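Local coordinates for protein O-methyltransferase, putative (Bacillus cereus, PDB 3DUW) that probably transfers the methyl group of S-adenosyl-L-methionine to a hydroxyl oxygen of an acceptor substrate, with S-adenosyl-L-homocysteine as the product left in its pocket, at residues A39-P44 / G69-I74; N61-G66 / V87-S92; F134-I139 / G160-G165. All blocks are in the same frame, centred on the assembly; numbering follows the deposited sequence.

In the fold
Contacts 2 and 3 lie in one mixed sheet, and contact 1 sits beyond the carboxyl ends of its strands, at the SAH pocket. Contacts 2 and 3 are parallel strand pairs whose inner strands, 61-65 and 136-139, are themselves neighbours: Ile-65 N lies 2.9 Å from Phe-138 O, a probable hydrogen bond, and the two centres are about 12 Å apart. Contact 1 closes over the homocysteine end of SAH, its centre also about 12 Å from that of contact 2. The two meet where Ser-72 OG approaches Glu-64 OE2 at 2.5 Å, probably hydrogen-bonded. Contact 3 is about 17 Å from contact 1 between centres, yet Phe-138 CZ reaches Val-42 CG1 at 3.8 Å. SAH touches segments of all three.

Contact 1 (A39-P44 / G69-I74); sequences AHDVSP and GGYSTI. With SAH (S-adenosyl-L-homocysteine), chain C.
The homocysteine end of the SAH pocket is bounded here by the loop 39-43, which leads into helix 44-57 at Pro-44, and by the start of helix 71-77. Val-42 N donates to SAH O at 3.0 Å with an N-H...O angle of 156°, although the position of that oxygen is less certain. From the helix side, Ser-72 OG accepts a bond from SAH N at 3.0 Å; its first torsion places OG in the crowded position between the backbone N and the carbonyl carbon, and Glu-64 OE2 holds the same hydroxyl. A water with four hydrogen bonds links the two segments and SAH. It donates to Asp-41 OD2 and to SAH OXT, each 2.7 Å from the water oxygen, and accepts from Gly-69 N and Tyr-71 N. The Tyr-71 ring, with CG anti to its backbone N (chi1 -173°), crosses the Asp-41 carboxylate with the planes 84° apart. Its CD2 packs 3.8 Å from Val-42 CG2, while OH meets Pro-44 CG at 3.4 Å. Leu-25 and Leu-29 of helix 23-34 touch the Tyr-71 side chain. Backbone N-H groups gripping the SAH carboxylate, directly and through water, form the amino-acid end of the site in this Rossmann-like O-methyltransferase.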
loop_
_atom_site.group_PDB
_atom_site.type_symbol
_atom_site.label_atom_id
_atom_site.label_comp_id
_atom_site.label_asym_id
_atom_site.label_seq_id
_atom_site.Cartn_x
_atom_site.Cartn_y
_atom_site.Cartn_z
ATOM N N ALA A 39 -10.668 14.064 -15.446
ATOM C CA ALA A 39 -9.699 14.109 -14.357
ATOM C C ALA A 39 -9.735 12.777 -13.613
ATOM O O ALA A 39 -10.064 12.723 -12.423
ATOM C CB ALA A 39 -10.036 15.253 -13.405
ATOM N N HIS A 40 -9.397 11.702 -14.319
ATOM C CA HIS A 40 -9.406 10.371 -13.728
ATOM C C HIS A 40 -8.012 9.823 -13.451
ATOM O O HIS A 40 -7.866 8.633 -13.153
ATOM C CB HIS A 40 -10.166 9.383 -14.622
ATOM C CG HIS A 40 -11.614 9.719 -14.809
ATOM N ND1 HIS A 40 -12.323 10.499 -13.921
ATOM C CD2 HIS A 40 -12.490 9.356 -15.774
ATOM C CE1 HIS A 40 -13.574 10.604 -14.333
ATOM N NE2 HIS A 40 -13.702 9.919 -15.455
ATOM N N ASP A 41 -6.994 10.677 -13.542
ATOM C CA ASP A 41 -5.626 10.235 -13.267
ATOM C C ASP A 41 -5.517 9.873 -11.788
ATOM O O ASP A 41 -6.266 10.393 -10.961
ATOM C CB ASP A 41 -4.595 11.348 -13.523
ATOM C CG ASP A 41 -4.958 12.256 -14.682
ATOM O OD1 ASP A 41 -5.948 13.007 -14.561
ATOM O OD2 ASP A 41 -4.242 12.232 -15.708
ATOM N N VAL A 42 -4.596 8.983 -11.444
ATOM C CA VAL A 42 -4.409 8.684 -10.029
ATOM C C VAL A 42 -3.929 9.996 -9.408
ATOM O O VAL A 42 -3.389 10.866 -10.101
ATOM C CB VAL A 42 -3.320 7.606 -9.782
ATOM C CG1 VAL A 42 -3.804 6.257 -10.277
ATOM C CG2 VAL A 42 -2.006 8.004 -10.450
ATOM N N SER A 43 -4.146 10.153 -8.109
ATOM C CA SER A 43 -3.701 11.353 -7.413
ATOM C C SER A 43 -2.182 11.273 -7.285
ATOM O O SER A 43 -1.586 10.211 -7.492
ATOM C CB SER A 43 -4.311 11.409 -6.014
ATOM O OG SER A 43 -3.747 10.396 -5.199
ATOM N N PRO A 44 -1.531 12.393 -6.940
ATOM C CA PRO A 44 -0.073 12.356 -6.803
ATOM C C PRO A 44 0.410 11.353 -5.749
ATOM O O PRO A 44 1.399 10.649 -5.964
ATOM C CB PRO A 44 0.272 13.793 -6.429
ATOM C CG PRO A 44 -0.786 14.583 -7.138
ATOM C CD PRO A 44 -2.036 13.775 -6.861
ATOM N N GLY A 69 -3.827 9.817 -19.909
ATOM C CA GLY A 69 -2.809 10.706 -20.414
ATOM C C GLY A 69 -1.398 10.269 -20.032
ATOM O O GLY A 69 -0.429 10.977 -20.277
ATOM N N GLY A 70 -1.282 9.094 -19.420
ATOM C CA GLY A 70 0.017 8.566 -19.032
ATOM C C GLY A 70 0.553 9.062 -17.693
ATOM O O GLY A 70 1.734 8.872 -17.387
ATOM N N TYR A 71 -0.300 9.695 -16.891
ATOM C CA TYR A 71 0.135 10.182 -15.586
ATOM C C TYR A 71 0.592 9.015 -14.696
ATOM O O TYR A 71 1.716 9.020 -14.200
ATOM C CB TYR A 71 -0.994 10.968 -14.915
ATOM C CG TYR A 71 -0.584 11.644 -13.625
ATOM C CD1 TYR A 71 0.178 12.812 -13.631
ATOM C CD2 TYR A 71 -0.949 11.102 -12.395
ATOM C CE1 TYR A 71 0.565 13.425 -12.440
ATOM C CE2 TYR A 71 -0.568 11.702 -11.202
ATOM C CZ TYR A 71 0.187 12.860 -11.230
ATOM O OH TYR A 71 0.573 13.433 -10.039
ATOM N N SER A 72 -0.261 8.014 -14.500
ATOM C CA SER A 72 0.134 6.867 -13.683
ATOM C C SER A 72 1.301 6.141 -14.341
ATOM O O SER A 72 2.189 5.631 -13.661
ATOM C CB SER A 72 -1.024 5.883 -13.530
ATOM O OG SER A 72 -1.502 5.471 -14.801
ATOM N N THR A 73 1.281 6.093 -15.670
ATOM C CA THR A 73 2.316 5.414 -16.436
ATOM C C THR A 73 3.698 5.969 -16.119
ATOM O O THR A 73 4.662 5.218 -15.983
ATOM C CB THR A 73 2.061 5.575 -17.939
ATOM O OG1 THR A 73 0.649 5.545 -18.187
ATOM C CG2 THR A 73 2.728 4.453 -18.712
ATOM N N ILE A 74 3.791 7.291 -16.017
ATOM C CA ILE A 74 5.060 7.938 -15.706
ATOM C C ILE A 74 5.527 7.565 -14.294
ATOM O O ILE A 74 6.704 7.271 -14.078
ATOM C CB ILE A 74 4.928 9.468 -15.865
ATOM C CG1 ILE A 74 4.794 9.801 -17.354
ATOM C CG2 ILE A 74 6.131 10.173 -15.255
ATOM C CD1 ILE A 74 4.341 11.217 -17.641
HETATM N N SAH C . -4.506 4.998 -14.810
HETATM C CA SAH C . -4.510 6.312 -15.555
HETATM C CB SAH C . -5.905 6.728 -15.879
HETATM C CG SAH C . -6.730 5.814 -16.754
HETATM S SD SAH C . -8.481 6.395 -16.742
HETATM C C SAH C . -3.886 7.395 -14.612
HETATM O O SAH C . -3.577 7.071 -13.462
HETATM O OXT SAH C . -3.729 8.568 -15.108
HETATM C "C5'" SAH C . -9.243 5.018 -17.501
HETATM C "C4'" SAH C . -8.765 4.843 -19.022
HETATM O "O4'" SAH C . -9.488 3.677 -19.408
HETATM C "C3'" SAH C . -9.231 5.904 -20.009
HETATM O "O3'" SAH C . -8.134 6.540 -20.670
HETATM C "C2'" SAH C . -10.179 5.085 -20.974
HETATM O "O2'" SAH C . -10.211 5.605 -22.294
HETATM C "C1'" SAH C . -9.604 3.688 -20.864
HETATM N N9 SAH C . -10.388 2.669 -21.249
HETATM C C8 SAH C . -11.746 2.428 -21.130
HETATM N N7 SAH C . -12.154 1.307 -21.635
HETATM C C5 SAH C . -10.978 0.708 -22.151
HETATM C C6 SAH C . -10.774 -0.548 -22.831
HETATM N N6 SAH C . -11.755 -1.418 -23.102
HETATM N N1 SAH C . -9.476 -0.806 -23.193
HETATM C C2 SAH C . -8.443 0.050 -22.937
HETATM N N3 SAH C . -8.599 1.259 -22.292
HETATM C C4 SAH C . -9.889 1.522 -21.929
HETATM O O HOH W 1 -3.262 10.216 -17.239
#

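Contact 2 (N61-G66 / V87-S92); sequences NILEIG and VTLEAS. With SAH (S-adenosyl-L-homocysteine), chain C.
Strands 61-65 and 85-90 form the first beta-alpha-beta unit of the Rossmann-like methyltransferase sheet, joined through helix 71-77. The short axes run 4.6 Å apart at 11°, and four backbone bonds alternate between the strands in parallel register. Val-87 N to Ile-62 O and Glu-64 N to Val-87 O open the ladder; Leu-89 N to Glu-64 O and Gly-66 N to Leu-89 O continue it. The straightest, from Glu-64 N, has an N-H...O angle of 168°.

Glu-64 leaves the strand with CG anti to its backbone N (chi1 173°) and runs extended, side by side with Thr-88 and pointing the same way. Its CB lies 3.8 Å from Thr-88 CB, its CG 3.4 Å from Thr-88 OG1. Beyond CD the two oxygens part: OE1 receives the Thr-88 hydroxyl at 2.6 Å on its anti lone pair and is also bonded to Thr-73 OG1, whereas OE2 is bonded to Ser-72 OG. Three hydroxyls thus fix this buried carboxylate, which would favour its ionised form, and OE2 positions the serine that receives the SAH amino group.

On the other face, Leu-89 CD1 lies loosely between Leu-63 CD1 and Ile-65 CG1; the side chains of Leu-63 and Leu-89 touch Leu-123 of helix 119-128, and that of Ile-65 touches Ala-119.

At the carboxyl ends of the strands Gly-66 O accepts from SAH N. Glu-90, bent at its second torsion, turns its carboxylate to the ribose as a bidentate acceptor: SAH O3' donates to Glu-90 OE1 at 2.7 Å, and SAH O2' to Glu-90 OE2 at 2.7 Å. On the anti lone pair of OE2 the carboxylate also takes the backbone N-H of Ser-92, with Ser-92 N 3.0 Å from Glu-90 OE2.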
loop_
_atom_site.group_PDB
_atom_site.type_symbol
_atom_site.label_atom_id
_atom_site.label_comp_id
_atom_site.label_asym_id
_atom_site.label_seq_id
_atom_site.Cartn_x
_atom_site.Cartn_y
_atom_site.Cartn_z
ATOM N N ASN A 61 9.034 -5.705 -15.593
ATOM C CA ASN A 61 8.093 -5.778 -16.711
ATOM C C ASN A 61 6.683 -5.467 -16.216
ATOM O O ASN A 61 6.006 -6.317 -15.639
ATOM C CB ASN A 61 8.158 -7.169 -17.344
ATOM C CG ASN A 61 7.497 -7.221 -18.703
ATOM O OD1 ASN A 61 7.552 -6.259 -19.467
ATOM N ND2 ASN A 61 6.886 -8.356 -19.023
ATOM N N ILE A 62 6.250 -4.238 -16.467
ATOM C CA ILE A 62 4.954 -3.750 -16.014
ATOM C C ILE A 62 3.880 -3.700 -17.086
ATOM O O ILE A 62 4.132 -3.283 -18.213
ATOM C CB ILE A 62 5.096 -2.321 -15.431
ATOM C CG1 ILE A 62 6.125 -2.310 -14.301
ATOM C CG2 ILE A 62 3.746 -1.817 -14.943
ATOM C CD1 ILE A 62 6.404 -0.925 -13.741
ATOM N N LEU A 63 2.674 -4.119 -16.713
ATOM C CA LEU A 63 1.526 -4.085 -17.606
ATOM C C LEU A 63 0.487 -3.172 -16.969
ATOM O O LEU A 63 0.107 -3.374 -15.816
ATOM C CB LEU A 63 0.923 -5.482 -17.790
ATOM C CG LEU A 63 -0.427 -5.534 -18.518
ATOM C CD1 LEU A 63 -0.259 -5.052 -19.955
ATOM C CD2 LEU A 63 -0.970 -6.956 -18.500
ATOM N N GLU A 64 0.060 -2.157 -17.710
ATOM C CA GLU A 64 -0.957 -1.231 -17.226
ATOM C C GLU A 64 -2.150 -1.276 -18.165
ATOM O O GLU A 64 -1.986 -1.284 -19.387
ATOM C CB GLU A 64 -0.416 0.198 -17.174
ATOM C CG GLU A 64 -1.474 1.235 -16.835
ATOM C CD GLU A 64 -0.891 2.620 -16.738
ATOM O OE1 GLU A 64 -0.456 3.156 -17.782
ATOM O OE2 GLU A 64 -0.855 3.169 -15.616
ATOM N N ILE A 65 -3.349 -1.331 -17.594
ATOM C CA ILE A 65 -4.570 -1.348 -18.384
ATOM C C ILE A 65 -5.316 -0.058 -18.048
ATOM O O ILE A 65 -5.834 0.104 -16.943
ATOM C CB ILE A 65 -5.445 -2.579 -18.045
ATOM C CG1 ILE A 65 -4.603 -3.858 -18.140
ATOM C CG2 ILE A 65 -6.622 -2.653 -19.006
ATOM C CD1 ILE A 65 -5.360 -5.138 -17.798
ATOM N N GLY A 66 -5.340 0.865 -19.009
ATOM C CA GLY A 66 -5.989 2.154 -18.817
ATOM C C GLY A 66 -4.913 3.230 -18.694
ATOM O O GLY A 66 -4.432 3.506 -17.594
ATOM N N VAL A 87 4.197 -1.633 -20.497
ATOM C CA VAL A 87 3.325 -1.792 -21.648
ATOM C C VAL A 87 1.975 -1.338 -21.112
ATOM O O VAL A 87 1.463 -1.917 -20.154
ATOM C CB VAL A 87 3.223 -3.260 -22.108
ATOM C CG1 VAL A 87 2.210 -3.374 -23.233
ATOM C CG2 VAL A 87 4.585 -3.759 -22.568
ATOM N N THR A 88 1.415 -0.289 -21.704
ATOM C CA THR A 88 0.136 0.230 -21.247
ATOM C C THR A 88 -0.900 0.210 -22.370
ATOM O O THR A 88 -0.589 0.504 -23.529
ATOM C CB THR A 88 0.314 1.655 -20.653
ATOM O OG1 THR A 88 -0.930 2.102 -20.107
ATOM C CG2 THR A 88 0.813 2.634 -21.707
ATOM N N LEU A 89 -2.130 -0.147 -22.011
ATOM C CA LEU A 89 -3.226 -0.280 -22.967
ATOM C C LEU A 89 -4.265 0.836 -22.875
ATOM O O LEU A 89 -4.782 1.133 -21.794
ATOM C CB LEU A 89 -3.901 -1.638 -22.753
ATOM C CG LEU A 89 -2.917 -2.804 -22.585
ATOM C CD1 LEU A 89 -3.686 -4.102 -22.419
ATOM C CD2 LEU A 89 -1.984 -2.885 -23.782
ATOM N N GLU A 90 -4.585 1.432 -24.022
ATOM C CA GLU A 90 -5.545 2.529 -24.084
ATOM C C GLU A 90 -6.472 2.406 -25.295
ATOM O O GLU A 90 -6.013 2.283 -26.432
ATOM C CB GLU A 90 -4.788 3.858 -24.127
ATOM C CG GLU A 90 -5.661 5.088 -24.284
ATOM C CD GLU A 90 -6.762 5.153 -23.245
ATOM O OE1 GLU A 90 -6.456 4.982 -22.043
ATOM O OE2 GLU A 90 -7.930 5.382 -23.629
ATOM N N ALA A 91 -7.776 2.453 -25.047
ATOM C CA ALA A 91 -8.767 2.322 -26.112
ATOM C C ALA A 91 -8.941 3.564 -26.983
ATOM O O ALA A 91 -9.183 3.453 -28.184
ATOM C CB ALA A 91 -10.108 1.926 -25.517
ATOM N N SER A 92 -8.829 4.744 -26.383
ATOM C CA SER A 92 -8.993 5.990 -27.125
ATOM C C SER A 92 -7.736 6.392 -27.884
ATOM O O SER A 92 -6.664 6.540 -27.293
ATOM C CB SER A 92 -9.391 7.115 -26.165
ATOM O OG SER A 92 -9.291 8.380 -26.794
HETATM N N SAH C . -4.506 4.998 -14.810
HETATM C CA SAH C . -4.510 6.312 -15.555
HETATM C CB SAH C . -5.905 6.728 -15.879
HETATM C CG SAH C . -6.730 5.814 -16.754
HETATM S SD SAH C . -8.481 6.395 -16.742
HETATM C C SAH C . -3.886 7.395 -14.612
HETATM O O SAH C . -3.577 7.071 -13.462
HETATM O OXT SAH C . -3.729 8.568 -15.108
HETATM C "C5'" SAH C . -9.243 5.018 -17.501
HETATM C "C4'" SAH C . -8.765 4.843 -19.022
HETATM O "O4'" SAH C . -9.488 3.677 -19.408
HETATM C "C3'" SAH C . -9.231 5.904 -20.009
HETATM O "O3'" SAH C . -8.134 6.540 -20.670
HETATM C "C2'" SAH C . -10.179 5.085 -20.974
HETATM O "O2'" SAH C . -10.211 5.605 -22.294
HETATM C "C1'" SAH C . -9.604 3.688 -20.864
HETATM N N9 SAH C . -10.388 2.669 -21.249
HETATM C C8 SAH C . -11.746 2.428 -21.130
HETATM N N7 SAH C . -12.154 1.307 -21.635
HETATM C C5 SAH C . -10.978 0.708 -22.151
HETATM C C6 SAH C . -10.774 -0.548 -22.831
HETATM N N6 SAH C . -11.755 -1.418 -23.102
HETATM N N1 SAH C . -9.476 -0.806 -23.193
HETATM C C2 SAH C . -8.443 0.050 -22.937
HETATM N N3 SAH C . -8.599 1.259 -22.292
HETATM C C4 SAH C . -9.889 1.522 -21.929
#

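Contact 3 (F134-I139 / G160-G165); sequences FDFIFI and GTVIIG
With CG anti to the backbone N (chi1 -168° and -178°), the rings of Phe-136 and Phe-138 lie beside their carbonyl carbons, where they meet Val-162 and Ile-164, which project from the same face of the sheet. Phe-136 lies alongside Val-162, pointing the same way, with ring atom CE2 3.9 Å from Val-162 CG1, and its tip CZ reaches over to Ile-164 CG1, also at 3.9 Å. Ile-164 therefore serves both rings: CG1 meets the first, while CG2, anti to its own backbone N, comes within 3.7 Å of Phe-138 CD1. Leu-53 of helix 44-57 covers Phe-136 and Ile-164, and Ile-56 of the second subunit packs on Val-162. Phe-138 also touches SAH, so the sheet reaches the pocket through this ring.

On the opposite face the two strands meet through aliphatic side chains. Ile-139 and Ile-163 run side by side, Ile-139 CD1 lying 3.9 Å from Ile-163 CG2, and Ile-137 CD1 rests on Thr-161 CG2. Ala-153 of helix 146-155 closes over Ile-137 and Ile-163.

Between the faces the backbone ladder is regular at one end. Ile-137 N to Val-162 O, Ile-164 N to Ile-137 O and Ile-139 N to Ile-164 O each measure 2.8 Å, with the donors nearly on the C=O axes. At the start, Val-162 N still donates to Asp-135 O, but from 37° above the carbonyl plane; the same oxygen also accepts from Gln-57 NE2. The Asp-135 carboxylate forms a salt bridge with Arg-158. With helix 146-155 in the crossover between them, parallel strands 136-139 and 162-166 make a beta-alpha-beta unit of the Rossmann-like methyltransferase fold.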
loop_
_atom_site.group_PDB
_atom_site.type_symbol
_atom_site.label_atom_id
_atom_site.label_comp_id
_atom_site.label_asym_id
_atom_site.label_seq_id
_atom_site.Cartn_x
_atom_site.Cartn_y
_atom_site.Cartn_z
ATOM N N PHE A 134 4.610 -10.558 -16.869
ATOM C CA PHE A 134 4.625 -9.254 -16.219
ATOM C C PHE A 134 4.728 -9.434 -14.708
ATOM O O PHE A 134 4.001 -10.243 -14.123
ATOM C CB PHE A 134 3.359 -8.484 -16.586
ATOM C CG PHE A 134 3.283 -8.118 -18.039
ATOM C CD1 PHE A 134 4.070 -7.089 -18.549
ATOM C CD2 PHE A 134 2.457 -8.823 -18.907
ATOM C CE1 PHE A 134 4.037 -6.769 -19.905
ATOM C CE2 PHE A 134 2.414 -8.512 -20.265
ATOM C CZ PHE A 134 3.206 -7.483 -20.765
ATOM N N ASP A 135 5.638 -8.685 -14.089
ATOM C CA ASP A 135 5.864 -8.766 -12.648
ATOM C C ASP A 135 4.964 -7.834 -11.844
ATOM O O ASP A 135 4.807 -8.016 -10.640
ATOM C CB ASP A 135 7.318 -8.418 -12.300
ATOM C CG ASP A 135 8.314 -8.937 -13.313
ATOM O OD1 ASP A 135 8.292 -10.148 -13.610
ATOM O OD2 ASP A 135 9.130 -8.128 -13.806
ATOM N N PHE A 136 4.387 -6.836 -12.506
ATOM C CA PHE A 136 3.534 -5.858 -11.835
ATOM C C PHE A 136 2.437 -5.465 -12.820
ATOM O O PHE A 136 2.723 -5.071 -13.949
ATOM C CB PHE A 136 4.387 -4.647 -11.443
ATOM C CG PHE A 136 3.711 -3.685 -10.511
ATOM C CD1 PHE A 136 2.723 -2.819 -10.971
ATOM C CD2 PHE A 136 4.081 -3.627 -9.173
ATOM C CE1 PHE A 136 2.118 -1.904 -10.109
ATOM C CE2 PHE A 136 3.481 -2.716 -8.306
ATOM C CZ PHE A 136 2.498 -1.854 -8.777
ATOM N N ILE A 137 1.183 -5.572 -12.391
ATOM C CA ILE A 137 0.050 -5.260 -13.256
ATOM C C ILE A 137 -0.906 -4.276 -12.582
ATOM O O ILE A 137 -1.381 -4.520 -11.467
ATOM C CB ILE A 137 -0.705 -6.558 -13.626
ATOM C CG1 ILE A 137 0.279 -7.558 -14.249
ATOM C CG2 ILE A 137 -1.846 -6.256 -14.585
ATOM C CD1 ILE A 137 -0.307 -8.922 -14.518
ATOM N N PHE A 138 -1.175 -3.165 -13.262
ATOM C CA PHE A 138 -2.061 -2.127 -12.745
ATOM C C PHE A 138 -3.327 -2.105 -13.589
ATOM O O PHE A 138 -3.282 -1.795 -14.780
ATOM C CB PHE A 138 -1.353 -0.764 -12.797
ATOM C CG PHE A 138 -2.163 0.378 -12.232
ATOM C CD1 PHE A 138 -2.854 0.236 -11.032
ATOM C CD2 PHE A 138 -2.208 1.606 -12.885
ATOM C CE1 PHE A 138 -3.579 1.306 -10.492
ATOM C CE2 PHE A 138 -2.927 2.675 -12.353
ATOM C CZ PHE A 138 -3.614 2.524 -11.154
ATOM N N ILE A 139 -4.448 -2.463 -12.971
ATOM C CA ILE A 139 -5.735 -2.497 -13.655
ATOM C C ILE A 139 -6.475 -1.209 -13.322
ATOM O O ILE A 139 -6.940 -1.019 -12.194
ATOM C CB ILE A 139 -6.553 -3.723 -13.211
ATOM C CG1 ILE A 139 -5.726 -4.993 -13.433
ATOM C CG2 ILE A 139 -7.851 -3.791 -13.996
ATOM C CD1 ILE A 139 -6.401 -6.272 -12.974
ATOM N N GLY A 160 4.668 -14.465 -7.828
ATOM C CA GLY A 160 5.234 -13.272 -7.229
ATOM C C GLY A 160 4.717 -11.988 -7.853
ATOM O O GLY A 160 4.962 -10.907 -7.332
ATOM N N THR A 161 4.006 -12.101 -8.970
ATOM C CA THR A 161 3.456 -10.923 -9.636
ATOM C C THR A 161 2.521 -10.153 -8.711
ATOM O O THR A 161 1.721 -10.742 -7.983
ATOM C CB THR A 161 2.671 -11.311 -10.911
ATOM O OG1 THR A 161 3.591 -11.725 -11.928
ATOM C CG2 THR A 161 1.849 -10.135 -11.428
ATOM N N VAL A 162 2.643 -8.831 -8.741
ATOM C CA VAL A 162 1.794 -7.961 -7.939
ATOM C C VAL A 162 0.717 -7.381 -8.849
ATOM O O VAL A 162 1.007 -6.951 -9.966
ATOM C CB VAL A 162 2.601 -6.794 -7.330
ATOM C CG1 VAL A 162 1.659 -5.797 -6.654
ATOM C CG2 VAL A 162 3.611 -7.328 -6.330
ATOM N N ILE A 163 -0.526 -7.396 -8.379
ATOM C CA ILE A 163 -1.639 -6.844 -9.139
ATOM C C ILE A 163 -2.319 -5.777 -8.292
ATOM O O ILE A 163 -2.694 -6.033 -7.146
ATOM C CB ILE A 163 -2.693 -7.923 -9.486
ATOM C CG1 ILE A 163 -2.061 -9.019 -10.349
ATOM C CG2 ILE A 163 -3.872 -7.285 -10.216
ATOM C CD1 ILE A 163 -2.959 -10.227 -10.571
ATOM N N ILE A 164 -2.448 -4.575 -8.843
ATOM C CA ILE A 164 -3.123 -3.490 -8.147
ATOM C C ILE A 164 -4.359 -3.150 -8.959
ATOM O O ILE A 164 -4.263 -2.923 -10.169
ATOM C CB ILE A 164 -2.260 -2.213 -8.068
ATOM C CG1 ILE A 164 -1.036 -2.451 -7.180
ATOM C CG2 ILE A 164 -3.101 -1.055 -7.529
ATOM C CD1 ILE A 164 -1.367 -2.674 -5.717
ATOM N N GLY A 165 -5.516 -3.147 -8.302
ATOM C CA GLY A 165 -6.760 -2.793 -8.965
ATOM C C GLY A 165 -7.250 -1.509 -8.322
ATOM O O GLY A 165 -7.556 -1.493 -7.133
#